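Local structure of beta-fructofuranosidase, insoluble isoenzyme CWINV1 (Arabidopsis thaliana, 2OXB) at residues 36-41 and 45-50; 173-178 and 183-188; 393-398 and 440-445; 509-514 and 526-531. The protein hydrolyses sucrose and 1-kestose, and to a lesser extent neokestose and levan, releasing terminal non-reducing fructose units in the plant cell wall. The protein carries 1 engineered substitution. All coordinates share one frame; numbering follows the deposited sequence.

Contact 1: 36-41 and 45-50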
loop_
_atom_site.group_PDB
_atom_site.type_symbol
_atom_site.label_atom_id
_atom_site.label_comp_id
_atom_site.label_asym_id
_atom_site.label_seq_id
_atom_site.Cartn_x
_atom_site.Cartn_y
_atom_site.Cartn_z
ATOM N N TRP A 36 -8.786 11.745 9.515
ATOM C CA TRP A 36 -8.075 12.156 10.735
ATOM C C TRP A 36 -8.999 12.576 11.891
ATOM O O TRP A 36 -10.018 13.238 11.689
ATOM C CB TRP A 36 -7.097 13.300 10.382
ATOM C CG TRP A 36 -6.420 13.985 11.542
ATOM C CD1 TRP A 36 -5.434 13.478 12.345
ATOM C CD2 TRP A 36 -6.709 15.295 12.044
ATOM N NE1 TRP A 36 -5.098 14.394 13.321
ATOM C CE2 TRP A 36 -5.865 15.517 13.158
ATOM C CE3 TRP A 36 -7.604 16.306 11.662
ATOM C CZ2 TRP A 36 -5.889 16.704 13.891
ATOM C CZ3 TRP A 36 -7.630 17.491 12.392
ATOM C CH2 TRP A 36 -6.776 17.678 13.495
ATOM N N ASN A 37 -8.643 12.167 13.104
ATOM C CA ASN A 37 -9.423 12.524 14.281
ATOM C C ASN A 37 -8.737 13.626 15.058
ATOM O O ASN A 37 -7.693 13.419 15.689
ATOM C CB ASN A 37 -9.626 11.335 15.212
ATOM C CG ASN A 37 -10.199 11.758 16.553
ATOM O OD1 ASN A 37 -10.811 12.822 16.667
ATOM N ND2 ASN A 37 -10.011 10.928 17.573
ATOM N N PRO A 38 -9.332 14.818 15.034
ATOM C CA PRO A 38 -8.827 16.008 15.718
ATOM C C PRO A 38 -9.012 15.976 17.224
ATOM O O PRO A 38 -8.643 16.920 17.919
ATOM C CB PRO A 38 -9.638 17.121 15.083
ATOM C CG PRO A 38 -10.963 16.453 14.876
ATOM C CD PRO A 38 -10.574 15.118 14.304
ATOM N N LYS A 39 -9.577 14.897 17.740
ATOM C CA LYS A 39 -9.813 14.844 19.168
ATOM C C LYS A 39 -9.026 13.794 19.920
ATOM O O LYS A 39 -8.580 14.036 21.038
ATOM C CB LYS A 39 -11.306 14.664 19.421
ATOM C CG LYS A 39 -12.147 15.771 18.810
ATOM C CD LYS A 39 -13.632 15.555 19.042
ATOM C CE LYS A 39 -14.433 16.562 18.241
ATOM N NZ LYS A 39 -13.928 16.600 16.838
ATOM N N GLY A 40 -8.844 12.631 19.313
ATOM C CA GLY A 40 -8.109 11.580 19.995
ATOM C C GLY A 40 -7.278 10.706 19.081
ATOM O O GLY A 40 -7.079 11.023 17.905
ATOM N N ALA A 41 -6.799 9.596 19.631
ATOM C CA ALA A 41 -5.977 8.665 18.877
ATOM C C ALA A 41 -6.771 7.427 18.427
ATOM O O ALA A 41 -6.211 6.488 17.853
ATOM C CB ALA A 41 -4.744 8.260 19.702
ATOM N N ASN A 45 -14.663 11.356 14.901
ATOM C CA ASN A 45 -14.772 12.695 14.342
ATOM C C ASN A 45 -13.906 12.812 13.102
ATOM O O ASN A 45 -13.280 13.842 12.866
ATOM C CB ASN A 45 -14.335 13.715 15.373
ATOM C CG ASN A 45 -14.873 13.403 16.738
ATOM O OD1 ASN A 45 -16.083 13.489 16.987
ATOM N ND2 ASN A 45 -13.979 13.014 17.639
ATOM N N ILE A 46 -13.877 11.750 12.307
ATOM C CA ILE A 46 -13.077 11.740 11.095
ATOM C C ILE A 46 -13.353 12.933 10.184
ATOM O O ILE A 46 -14.508 13.269 9.899
ATOM C CB ILE A 46 -13.283 10.424 10.307
ATOM C CG1 ILE A 46 -12.634 9.268 11.064
ATOM C CG2 ILE A 46 -12.670 10.536 8.923
ATOM C CD1 ILE A 46 -11.141 9.472 11.314
ATOM N N VAL A 47 -12.267 13.566 9.743
ATOM C CA VAL A 47 -12.305 14.729 8.859
ATOM C C VAL A 47 -11.226 14.568 7.790
ATOM O O VAL A 47 -10.343 13.717 7.910
ATOM C CB VAL A 47 -11.996 16.038 9.630
ATOM C CG1 VAL A 47 -12.208 17.243 8.721
ATOM C CG2 VAL A 47 -12.862 16.135 10.877
ATOM N N TRP A 48 -11.289 15.397 6.754
ATOM C CA TRP A 48 -10.295 15.358 5.690
ATOM C C TRP A 48 -9.144 16.325 5.964
ATOM O O TRP A 48 -9.126 17.435 5.437
ATOM C CB TRP A 48 -10.952 15.684 4.341
ATOM C CG TRP A 48 -11.682 14.508 3.723
ATOM C CD1 TRP A 48 -12.564 13.664 4.350
ATOM C CD2 TRP A 48 -11.578 14.040 2.372
ATOM N NE1 TRP A 48 -13.011 12.699 3.472
ATOM C CE2 TRP A 48 -12.424 12.907 2.252
ATOM C CE3 TRP A 48 -10.857 14.465 1.250
ATOM C CZ2 TRP A 48 -12.562 12.197 1.050
ATOM C CZ3 TRP A 48 -10.998 13.755 0.055
ATOM C CH2 TRP A 48 -11.842 12.639 -0.032
ATOM N N ALA A 49 -8.196 15.900 6.803
ATOM C CA ALA A 49 -7.032 16.720 7.116
ATOM C C ALA A 49 -6.277 16.901 5.813
ATOM O O ALA A 49 -6.317 16.028 4.940
ATOM C CB ALA A 49 -6.157 16.040 8.133
ATOM N N HIS A 50 -5.587 18.034 5.690
ATOM C CA HIS A 50 -4.848 18.361 4.472
ATOM C C HIS A 50 -3.358 18.578 4.684
ATOM O O HIS A 50 -2.910 18.856 5.792
ATOM C CB HIS A 50 -5.446 19.619 3.835
ATOM C CG HIS A 50 -5.102 19.798 2.392
ATOM N ND1 HIS A 50 -4.556 18.790 1.623
ATOM C CD2 HIS A 50 -5.288 20.846 1.556
ATOM C CE1 HIS A 50 -4.426 19.210 0.377
ATOM N NE2 HIS A 50 -4.864 20.454 0.310
#

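Contact 2: 173-178 and 183-188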
loop_
_atom_site.group_PDB
_atom_site.type_symbol
_atom_site.label_atom_id
_atom_site.label_comp_id
_atom_site.label_asym_id
_atom_site.label_seq_id
_atom_site.Cartn_x
_atom_site.Cartn_y
_atom_site.Cartn_z
ATOM N N THR A 173 -21.616 0.954 -10.170
ATOM C CA THR A 173 -21.206 2.068 -11.001
ATOM C C THR A 173 -22.347 3.011 -11.347
ATOM O O THR A 173 -23.505 2.611 -11.419
ATOM C CB THR A 173 -20.535 1.563 -12.288
ATOM O OG1 THR A 173 -20.459 2.629 -13.238
ATOM C CG2 THR A 173 -21.301 0.396 -12.869
ATOM N N TYR A 174 -22.009 4.280 -11.528
ATOM C CA TYR A 174 -22.988 5.299 -11.877
ATOM C C TYR A 174 -22.466 6.062 -13.078
ATOM O O TYR A 174 -21.371 6.616 -13.028
ATOM C CB TYR A 174 -23.182 6.316 -10.745
ATOM C CG TYR A 174 -24.183 5.957 -9.679
ATOM C CD1 TYR A 174 -23.873 5.023 -8.696
ATOM C CD2 TYR A 174 -25.431 6.582 -9.634
ATOM C CE1 TYR A 174 -24.775 4.713 -7.685
ATOM C CE2 TYR A 174 -26.350 6.281 -8.634
ATOM C CZ TYR A 174 -26.015 5.340 -7.657
ATOM O OH TYR A 174 -26.916 5.009 -6.661
ATOM N N THR A 175 -23.236 6.085 -14.155
ATOM C CA THR A 175 -22.831 6.832 -15.333
ATOM C C THR A 175 -23.318 8.253 -15.085
ATOM O O THR A 175 -24.346 8.458 -14.438
ATOM C CB THR A 175 -23.481 6.272 -16.633
ATOM O OG1 THR A 175 -24.908 6.217 -16.487
ATOM C CG2 THR A 175 -22.951 4.876 -16.931
ATOM N N SER A 176 -22.575 9.236 -15.579
ATOM C CA SER A 176 -22.964 10.630 -15.396
ATOM C C SER A 176 -23.046 11.354 -16.721
ATOM O O SER A 176 -22.173 11.223 -17.575
ATOM C CB SER A 176 -21.971 11.360 -14.484
ATOM O OG SER A 176 -22.392 12.682 -14.208
ATOM N N LYS A 177 -24.113 12.122 -16.880
ATOM C CA LYS A 177 -24.335 12.893 -18.088
ATOM C C LYS A 177 -23.191 13.893 -18.239
ATOM O O LYS A 177 -22.443 13.844 -19.209
ATOM C CB LYS A 177 -25.672 13.634 -17.970
ATOM C CG LYS A 177 -26.813 12.815 -17.360
ATOM C CD LYS A 177 -27.156 11.605 -18.212
ATOM C CE LYS A 177 -28.579 11.130 -17.968
ATOM N NZ LYS A 177 -29.616 12.074 -18.484
ATOM N N ASP A 178 -23.075 14.786 -17.254
ATOM C CA ASP A 178 -22.050 15.836 -17.201
ATOM C C ASP A 178 -21.505 16.073 -15.792
ATOM O O ASP A 178 -21.420 17.214 -15.340
ATOM C CB ASP A 178 -22.613 17.159 -17.723
ATOM C CG ASP A 178 -24.049 17.408 -17.266
ATOM O OD1 ASP A 178 -24.372 17.134 -16.072
ATOM O OD2 ASP A 178 -24.848 17.892 -18.111
ATOM N N GLU A 183 -26.651 8.491 -13.221
ATOM C CA GLU A 183 -27.564 7.379 -13.408
ATOM C C GLU A 183 -26.928 6.133 -12.803
ATOM O O GLU A 183 -25.741 5.861 -13.012
ATOM C CB GLU A 183 -27.838 7.165 -14.906
ATOM C CG GLU A 183 -28.830 6.040 -15.219
ATOM C CD GLU A 183 -30.287 6.419 -14.957
ATOM O OE1 GLU A 183 -31.071 5.513 -14.598
ATOM O OE2 GLU A 183 -30.650 7.608 -15.128
ATOM N N LYS A 184 -27.728 5.391 -12.043
ATOM C CA LYS A 184 -27.275 4.169 -11.389
ATOM C C LYS A 184 -27.261 3.016 -12.388
ATOM O O LYS A 184 -28.309 2.498 -12.773
ATOM C CB LYS A 184 -28.199 3.846 -10.206
ATOM C CG LYS A 184 -27.772 2.666 -9.349
ATOM C CD LYS A 184 -28.179 1.330 -9.958
ATOM C CE LYS A 184 -27.783 0.180 -9.051
ATOM N NZ LYS A 184 -28.202 -1.133 -9.604
ATOM N N SER A 185 -26.062 2.626 -12.802
ATOM C CA SER A 185 -25.883 1.543 -13.753
ATOM C C SER A 185 -26.403 0.220 -13.167
ATOM O O SER A 185 -25.991 -0.187 -12.074
ATOM C CB SER A 185 -24.401 1.427 -14.105
ATOM O OG SER A 185 -24.210 0.895 -15.406
ATOM N N PRO A 186 -27.316 -0.467 -13.896
ATOM C CA PRO A 186 -27.945 -1.745 -13.522
ATOM C C PRO A 186 -27.034 -2.982 -13.465
ATOM O O PRO A 186 -27.524 -4.109 -13.410
ATOM C CB PRO A 186 -29.047 -1.893 -14.566
ATOM C CG PRO A 186 -28.421 -1.278 -15.775
ATOM C CD PRO A 186 -27.819 -0.020 -15.211
ATOM N N GLU A 187 -25.719 -2.772 -13.479
ATOM C CA GLU A 187 -24.746 -3.872 -13.410
ATOM C C GLU A 187 -23.373 -3.395 -12.885
ATOM O O GLU A 187 -22.773 -2.472 -13.436
ATOM C CB GLU A 187 -24.585 -4.537 -14.799
ATOM C CG GLU A 187 -23.428 -5.564 -14.899
ATOM C CD GLU A 187 -23.250 -6.188 -16.294
ATOM O OE1 GLU A 187 -23.204 -5.439 -17.303
ATOM O OE2 GLU A 187 -23.128 -7.437 -16.375
ATOM N N PRO A 188 -22.856 -4.029 -11.816
ATOM C CA PRO A 188 -21.556 -3.648 -11.246
ATOM C C PRO A 188 -20.416 -3.928 -12.211
ATOM O O PRO A 188 -20.469 -4.882 -12.979
ATOM C CB PRO A 188 -21.469 -4.517 -9.999
ATOM C CG PRO A 188 -22.178 -5.765 -10.433
ATOM C CD PRO A 188 -23.400 -5.214 -11.124
#

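Contact 3: 393-398 and 440-445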
loop_
_atom_site.group_PDB
_atom_site.type_symbol
_atom_site.label_atom_id
_atom_site.label_comp_id
_atom_site.label_asym_id
_atom_site.label_seq_id
_atom_site.Cartn_x
_atom_site.Cartn_y
_atom_site.Cartn_z
ATOM N N LEU A 393 1.569 -18.629 5.739
ATOM C CA LEU A 393 1.494 -19.870 6.505
ATOM C C LEU A 393 2.817 -20.599 6.650
ATOM O O LEU A 393 3.110 -21.192 7.698
ATOM C CB LEU A 393 0.509 -20.834 5.850
ATOM C CG LEU A 393 -0.492 -21.555 6.753
ATOM C CD1 LEU A 393 -1.625 -20.587 7.090
ATOM C CD2 LEU A 393 -1.039 -22.782 6.031
ATOM N N ILE A 394 3.615 -20.584 5.595
ATOM C CA ILE A 394 4.880 -21.278 5.668
ATOM C C ILE A 394 5.855 -20.528 6.560
ATOM O O ILE A 394 6.586 -21.143 7.321
ATOM C CB ILE A 394 5.524 -21.455 4.286
ATOM C CG1 ILE A 394 4.464 -21.752 3.227
ATOM C CG2 ILE A 394 6.516 -22.585 4.351
ATOM C CD1 ILE A 394 3.569 -22.925 3.584
ATOM N N CYS A 395 5.852 -19.203 6.456
ATOM C CA CYS A 395 6.739 -18.370 7.241
ATOM C C CYS A 395 6.382 -18.435 8.706
ATOM O O CYS A 395 7.214 -18.209 9.562
ATOM C CB CYS A 395 6.661 -16.926 6.767
ATOM S SG CYS A 395 7.233 -16.635 5.064
ATOM N N SER A 396 5.128 -18.737 8.990
ATOM C CA SER A 396 4.661 -18.840 10.365
ATOM C C SER A 396 4.903 -20.228 10.974
ATOM O O SER A 396 5.089 -20.341 12.183
ATOM C CB SER A 396 3.164 -18.502 10.442
ATOM O OG SER A 396 2.952 -17.115 10.499
ATOM N N LYS A 397 4.887 -21.266 10.134
ATOM C CA LYS A 397 5.091 -22.659 10.553
ATOM C C LYS A 397 6.588 -22.973 10.654
ATOM O O LYS A 397 7.000 -23.939 11.297
ATOM C CB LYS A 397 4.411 -23.610 9.549
ATOM C CG LYS A 397 3.573 -24.732 10.162
ATOM C CD LYS A 397 2.448 -24.211 11.076
ATOM C CE LYS A 397 1.491 -23.299 10.333
ATOM N NZ LYS A 397 0.958 -23.978 9.122
ATOM N N MET A 398 7.403 -22.162 9.991
ATOM C CA MET A 398 8.853 -22.331 10.038
ATOM C C MET A 398 9.470 -20.995 10.426
ATOM O O MET A 398 9.701 -20.130 9.579
ATOM C CB MET A 398 9.402 -22.798 8.685
ATOM C CG MET A 398 9.165 -24.272 8.411
ATOM S SD MET A 398 9.778 -24.792 6.814
ATOM C CE MET A 398 11.022 -25.980 7.273
ATOM N N VAL A 440 11.012 -21.926 -6.259
ATOM C CA VAL A 440 10.085 -21.024 -5.586
ATOM C C VAL A 440 10.873 -20.184 -4.583
ATOM O O VAL A 440 11.622 -20.708 -3.739
ATOM C CB VAL A 440 8.960 -21.774 -4.818
ATOM C CG1 VAL A 440 7.968 -20.769 -4.253
ATOM C CG2 VAL A 440 8.257 -22.757 -5.725
ATOM N N VAL A 441 10.705 -18.875 -4.691
ATOM C CA VAL A 441 11.387 -17.964 -3.797
ATOM C C VAL A 441 10.446 -17.448 -2.729
ATOM O O VAL A 441 9.486 -16.737 -3.010
ATOM C CB VAL A 441 11.945 -16.769 -4.540
ATOM C CG1 VAL A 441 12.782 -15.929 -3.585
ATOM C CG2 VAL A 441 12.756 -17.241 -5.718
ATOM N N LEU A 442 10.752 -17.818 -1.499
ATOM C CA LEU A 442 9.966 -17.426 -0.358
ATOM C C LEU A 442 10.507 -16.190 0.356
ATOM O O LEU A 442 11.658 -16.171 0.797
ATOM C CB LEU A 442 9.912 -18.572 0.645
ATOM C CG LEU A 442 9.118 -18.194 1.893
ATOM C CD1 LEU A 442 7.653 -18.049 1.504
ATOM C CD2 LEU A 442 9.293 -19.235 2.977
ATOM N N MET A 443 9.683 -15.159 0.479
ATOM C CA MET A 443 10.113 -13.975 1.203
ATOM C C MET A 443 9.307 -13.980 2.508
ATOM O O MET A 443 8.068 -13.973 2.479
ATOM C CB MET A 443 9.844 -12.686 0.397
ATOM C CG MET A 443 10.835 -11.541 0.695
ATOM S SD MET A 443 10.424 -9.894 -0.023
ATOM C CE MET A 443 9.964 -8.922 1.507
ATOM N N CYS A 444 10.011 -14.036 3.640
ATOM C CA CYS A 444 9.373 -14.023 4.960
ATOM C C CYS A 444 9.773 -12.782 5.736
ATOM O O CYS A 444 10.884 -12.276 5.588
ATOM C CB CYS A 444 9.794 -15.224 5.802
ATOM S SG CYS A 444 9.247 -16.868 5.241
ATOM N N SER A 445 8.861 -12.304 6.575
ATOM C CA SER A 445 9.098 -11.130 7.423
ATOM C C SER A 445 8.648 -11.517 8.821
ATOM O O SER A 445 7.503 -11.285 9.197
ATOM C CB SER A 445 8.279 -9.930 6.942
ATOM O OG SER A 445 8.658 -8.768 7.642
#

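Contact 4: 509-514 and 526-531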
loop_
_atom_site.group_PDB
_atom_site.type_symbol
_atom_site.label_atom_id
_atom_site.label_comp_id
_atom_site.label_asym_id
_atom_site.label_seq_id
_atom_site.Cartn_x
_atom_site.Cartn_y
_atom_site.Cartn_z
ATOM N N SER A 509 20.438 1.128 18.130
ATOM C CA SER A 509 19.892 0.237 17.127
ATOM C C SER A 509 21.018 -0.450 16.357
ATOM O O SER A 509 22.101 0.105 16.184
ATOM C CB SER A 509 19.001 1.038 16.177
ATOM O OG SER A 509 18.238 1.996 16.902
ATOM N N HIS A 510 20.761 -1.665 15.894
ATOM C CA HIS A 510 21.771 -2.414 15.161
ATOM C C HIS A 510 21.131 -3.086 13.953
ATOM O O HIS A 510 19.936 -3.384 13.942
ATOM C CB HIS A 510 22.422 -3.472 16.072
ATOM C CG HIS A 510 23.120 -2.906 17.277
ATOM N ND1 HIS A 510 22.482 -2.120 18.214
ATOM C CD2 HIS A 510 24.394 -3.047 17.716
ATOM C CE1 HIS A 510 23.331 -1.804 19.176
ATOM N NE2 HIS A 510 24.497 -2.354 18.898
ATOM N N LEU A 511 21.938 -3.319 12.927
ATOM C CA LEU A 511 21.462 -3.954 11.700
ATOM C C LEU A 511 22.211 -5.270 11.615
ATOM O O LEU A 511 23.220 -5.445 12.296
ATOM C CB LEU A 511 21.792 -3.068 10.496
ATOM C CG LEU A 511 20.919 -3.189 9.249
ATOM C CD1 LEU A 511 19.448 -2.999 9.621
ATOM C CD2 LEU A 511 21.358 -2.147 8.233
ATOM N N PHE A 512 21.737 -6.189 10.786
ATOM C CA PHE A 512 22.396 -7.478 10.684
ATOM C C PHE A 512 22.086 -8.220 9.411
ATOM O O PHE A 512 20.928 -8.341 9.015
ATOM C CB PHE A 512 22.001 -8.370 11.866
ATOM C CG PHE A 512 22.764 -8.084 13.129
ATOM C CD1 PHE A 512 24.063 -8.575 13.297
ATOM C CD2 PHE A 512 22.193 -7.308 14.144
ATOM C CE1 PHE A 512 24.784 -8.300 14.453
ATOM C CE2 PHE A 512 22.899 -7.022 15.303
ATOM C CZ PHE A 512 24.202 -7.520 15.463
ATOM N N ALA A 513 23.128 -8.728 8.766
ATOM C CA ALA A 513 22.931 -9.498 7.556
ATOM C C ALA A 513 23.191 -10.919 7.993
ATOM O O ALA A 513 24.309 -11.246 8.382
ATOM C CB ALA A 513 23.916 -9.076 6.498
ATOM N N PHE A 514 22.163 -11.762 7.954
ATOM C CA PHE A 514 22.345 -13.145 8.382
ATOM C C PHE A 514 22.029 -14.240 7.354
ATOM O O PHE A 514 21.628 -13.976 6.218
ATOM C CB PHE A 514 21.556 -13.411 9.676
ATOM C CG PHE A 514 20.064 -13.339 9.514
ATOM C CD1 PHE A 514 19.224 -13.780 10.531
ATOM C CD2 PHE A 514 19.492 -12.852 8.341
ATOM C CE1 PHE A 514 17.838 -13.741 10.378
ATOM C CE2 PHE A 514 18.107 -12.809 8.180
ATOM C CZ PHE A 514 17.281 -13.255 9.197
ATOM N N LEU A 526 25.994 -4.827 -0.785
ATOM C CA LEU A 526 25.027 -4.379 0.226
ATOM C C LEU A 526 25.302 -2.928 0.611
ATOM O O LEU A 526 26.401 -2.584 1.048
ATOM C CB LEU A 526 25.073 -5.285 1.479
ATOM C CG LEU A 526 24.491 -4.820 2.827
ATOM C CD1 LEU A 526 23.076 -4.311 2.657
ATOM C CD2 LEU A 526 24.517 -5.975 3.823
ATOM N N ASN A 527 24.299 -2.077 0.427
ATOM C CA ASN A 527 24.430 -0.670 0.757
ATOM C C ASN A 527 23.362 -0.217 1.750
ATOM O O ASN A 527 22.158 -0.365 1.530
ATOM C CB ASN A 527 24.369 0.203 -0.512
ATOM C CG ASN A 527 25.578 0.017 -1.425
ATOM O OD1 ASN A 527 25.823 0.825 -2.320
ATOM N ND2 ASN A 527 26.330 -1.052 -1.203
ATOM N N ALA A 528 23.838 0.322 2.860
ATOM C CA ALA A 528 22.982 0.833 3.911
ATOM C C ALA A 528 23.212 2.343 3.947
ATOM O O ALA A 528 24.350 2.808 4.088
ATOM C CB ALA A 528 23.375 0.209 5.243
ATOM N N TRP A 529 22.143 3.110 3.801
ATOM C CA TRP A 529 22.271 4.550 3.835
ATOM C C TRP A 529 21.487 5.108 5.007
ATOM O O TRP A 529 20.305 4.811 5.158
ATOM C CB TRP A 529 21.734 5.168 2.545
ATOM C CG TRP A 529 22.429 4.709 1.321
ATOM C CD1 TRP A 529 23.705 4.995 0.947
ATOM C CD2 TRP A 529 21.884 3.878 0.296
ATOM N NE1 TRP A 529 23.994 4.392 -0.250
ATOM C CE2 TRP A 529 22.892 3.696 -0.672
ATOM C CE3 TRP A 529 20.642 3.262 0.106
ATOM C CZ2 TRP A 529 22.693 2.927 -1.825
ATOM C CZ3 TRP A 529 20.444 2.499 -1.037
ATOM C CH2 TRP A 529 21.466 2.336 -1.987
ATOM N N SER A 530 22.150 5.900 5.846
ATOM C CA SER A 530 21.466 6.522 6.969
ATOM C C SER A 530 20.449 7.461 6.327
ATOM O O SER A 530 20.674 7.946 5.216
ATOM C CB SER A 530 22.448 7.312 7.844
ATOM O OG SER A 530 23.196 6.457 8.699
ATOM N N MET A 531 19.333 7.706 7.008
ATOM C CA MET A 531 18.280 8.569 6.465
ATOM C C MET A 531 17.899 9.752 7.355
ATOM O O MET A 531 17.382 9.574 8.463
ATOM C CB MET A 531 17.017 7.748 6.191
ATOM C CG MET A 531 17.131 6.702 5.090
ATOM S SD MET A 531 16.915 7.384 3.432
ATOM C CE MET A 531 15.154 7.690 3.408
#

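Contact 1: 36-41 and 45-50
Trp36 faces Val47 as an antiparallel hydrogen-bonded pair, where the chain leaves strand 29-36 and returns as strand 47-53. Two bonds close the pair, Trp36 N to Val47 O and Val47 N to Trp36 O, both 3.0 Å; the first lies in the carbonyl plane, while in the second the donor is tilted 22° from it.

The Trp36 side chain runs outward from CB, which rests on Ala49 CB at 3.7 Å. With CG set anti to the backbone N (chi1 172°), the ring swings beside the residue's own carbonyl, and the Ala49 methyl meets it obliquely: CG and CD2 graze it, and CE3 comes to 3.8 Å from Ala49 CB. Over the centre of one ring face sits Pro38 N, part of the same turn. On the pyrrole side NE1 gives its hydrogen to Lys14 O, which fixes the rotation of the indole.

Beyond the pair the chain turns. Asn37 OD1 accepts from Lys39 N at 2.6 Å, the donor standing well above the carbonyl plane, and so makes an Asx turn. The same oxygen takes a weak, nearly straight bond from Asn45 ND2 at 3.3 Å; the two side chains run side by side, their amide planes 52° apart. Ile46 CD1 packs on the Trp36 backbone. The Ile46 side chain also lies about 3 Å from those of Gln35 and Trp43, both substrate-binding, and about 5 Å from the bound fructose. This is a hairpin of one blade of the family 32 beta-propeller, its connecting loop beside the sucrose pocket.

Contact 2: 173-178 and 183-188
Tyr174 packs its ring face against Lys184, on the close-packed side of the contact. Lys184 CA sits 3.5 Å above the plane on one face of the ring, displaced toward the rim, and makes a CH-pi contact. The aliphatic chain carries on across that face, Lys184 CB meeting Tyr174 CE2 at 3.4 Å and CG meeting CZ at 3.6 Å. These two residues form a non-hydrogen-bonded antiparallel pair; the next pair, Thr175 with Glu183, is hydrogen-bonded, through Glu183 N to Thr175 O at 2.6 Å and a weak return bond from Thr175 N to Glu183 O. Ser185 N continues the ladder to Thr173 O at 2.9 Å.

The two strands form a beta hairpin at the margin of a propeller blade: strand 168-176 runs between strands 157-165 and 182-192. Thr173 bridges both sides, OG1 bonded to Val159 O while its methyl CG2 packs on Ser185 CB at 3.5 Å.

Toward solvent the contact thins out. Glu183 CB still lies alongside Thr175 OG1, but the Glu183 chain bends at chi2 (76°) and the carboxylate leads away. Lys177 NZ stays 5.7 Å from Glu183 OE2, an attraction at most through space. Past its methylenes, Lys184 ends in a weak bond from NZ to the backbone O of Ser185.

Contact 3: 393-398 and 440-445
The last turn of helix 391-397 brings Cys395 up to Cys444 on strand 439-446. The short axes of the two segments come within 8.4 Å and cross at -60°, so helix and strand share one small patch, centred where the CA atoms of Cys395 and Cys444 stand 5.6 Å apart. The turn is held by its own backbone bonds, among them Met398 N to Ile394 O at 3.0 Å, and Met398 is where the chain leaves helical geometry. The strand is bonded to strand 423-431 on one flank and to strand 461-465 on the other.

Between the two runs a covalent bridge, Cys395 SG to Cys444 SG at 2.0 Å. Both cysteines place sulfur beside the backbone N and anti to the carbonyl carbon (chi1 -64° for Cys395), and the bond twists at a chi3 of -84°, the left-handed sense and close to the relaxed right angle of a disulfide. Leu442, two residues earlier on the same strand face, spreads its fork against the Cys395 sulfur: CD1 and CD2 each lie 3.9 Å from SG, which packs methyls on that half of the bridge. Met443 turns its side chain to the other face, but its carbonyl O still comes to 3.8 Å from Cys395 SG. Ile394 aims its CB at the strand, then leads away to pack on Trp388.

Thr460 touches Cys395 and Tyr426 touches Cys444. This is a helix-to-strand disulfide of a secreted glycoprotein: it pins the short helix to one sheet of the C-terminal beta-sandwich, away from the active site.

Contact 4: 509-514 and 526-531
Leu511 and Ala513 are the residues of strand 510-515 that reach across to strand 521-530, meeting Ala528 and Leu526. Ahead of them Ser509 bonds through OG to Gly506 O, and His510 takes up the strand with backbone bonds to Ala415.

Leu511 comes first. Its CB points at the opposite strand, and the branch that arrives is CD2, 4.3 Å from Ala528 CB. Val413 of its own sheet and Val369 of the opposing sheet flank the same side chain. Phe512 turns the other way, to the face where Met412, Ala415 and Arg356 lie, and takes no part. Ala513 brings the strand back inward, its methyl CB stopping 4.1 Å from Leu526 CD2. For Leu526 to reach that far, CG stands anti to the backbone N (chi1 162°), carrying the fork toward the neighbouring sheet, with Val371 packed beside it. Phe514 is again clear of strand 521-530 and meets Tyr516 edge-to-face.

Size is exchanged along the pairs: a leucine on 510-515 meets an alanine, then an alanine meets a leucine. That keeps the gap even, with CA atoms 9.3 Å apart for Leu511 and Ala528 and 9.2 Å for Ala513 and Leu526, separations of facing sheets and not of neighbouring strands. On the far side of 521-530, Asn527 CB lies over one face of the Trp529 indole, toward its rim, and Arg339 makes a cation-pi contact with the same ring.

Only methyl groups touch here, all buried, over a mere 89 Å² of summed surface; the contact therefore rests on dispersion and exclusion of water, with nothing directional to fix it.

In the fold
Along the chain the four contacts come in series, two in each domain of the enzyme. Contacts 1 and 2 belong to different blades of the N-terminal propeller, centres about 32 Å apart and nearest atoms about 17 Å; of the two, contact 1 lies beside the sucrose site. Contacts 3 and 4 belong to the C-terminal sandwich, with centres about 22 Å apart. Strands 439-446 and 510-515 are parts of one sheet there, with contact 3 adding a helix to it and contact 4 joining it to the second sheet. The widest separation, about 52 Å between the centres of contacts 2 and 4, spans both domains; the known substrate-binding residues lie in the propeller.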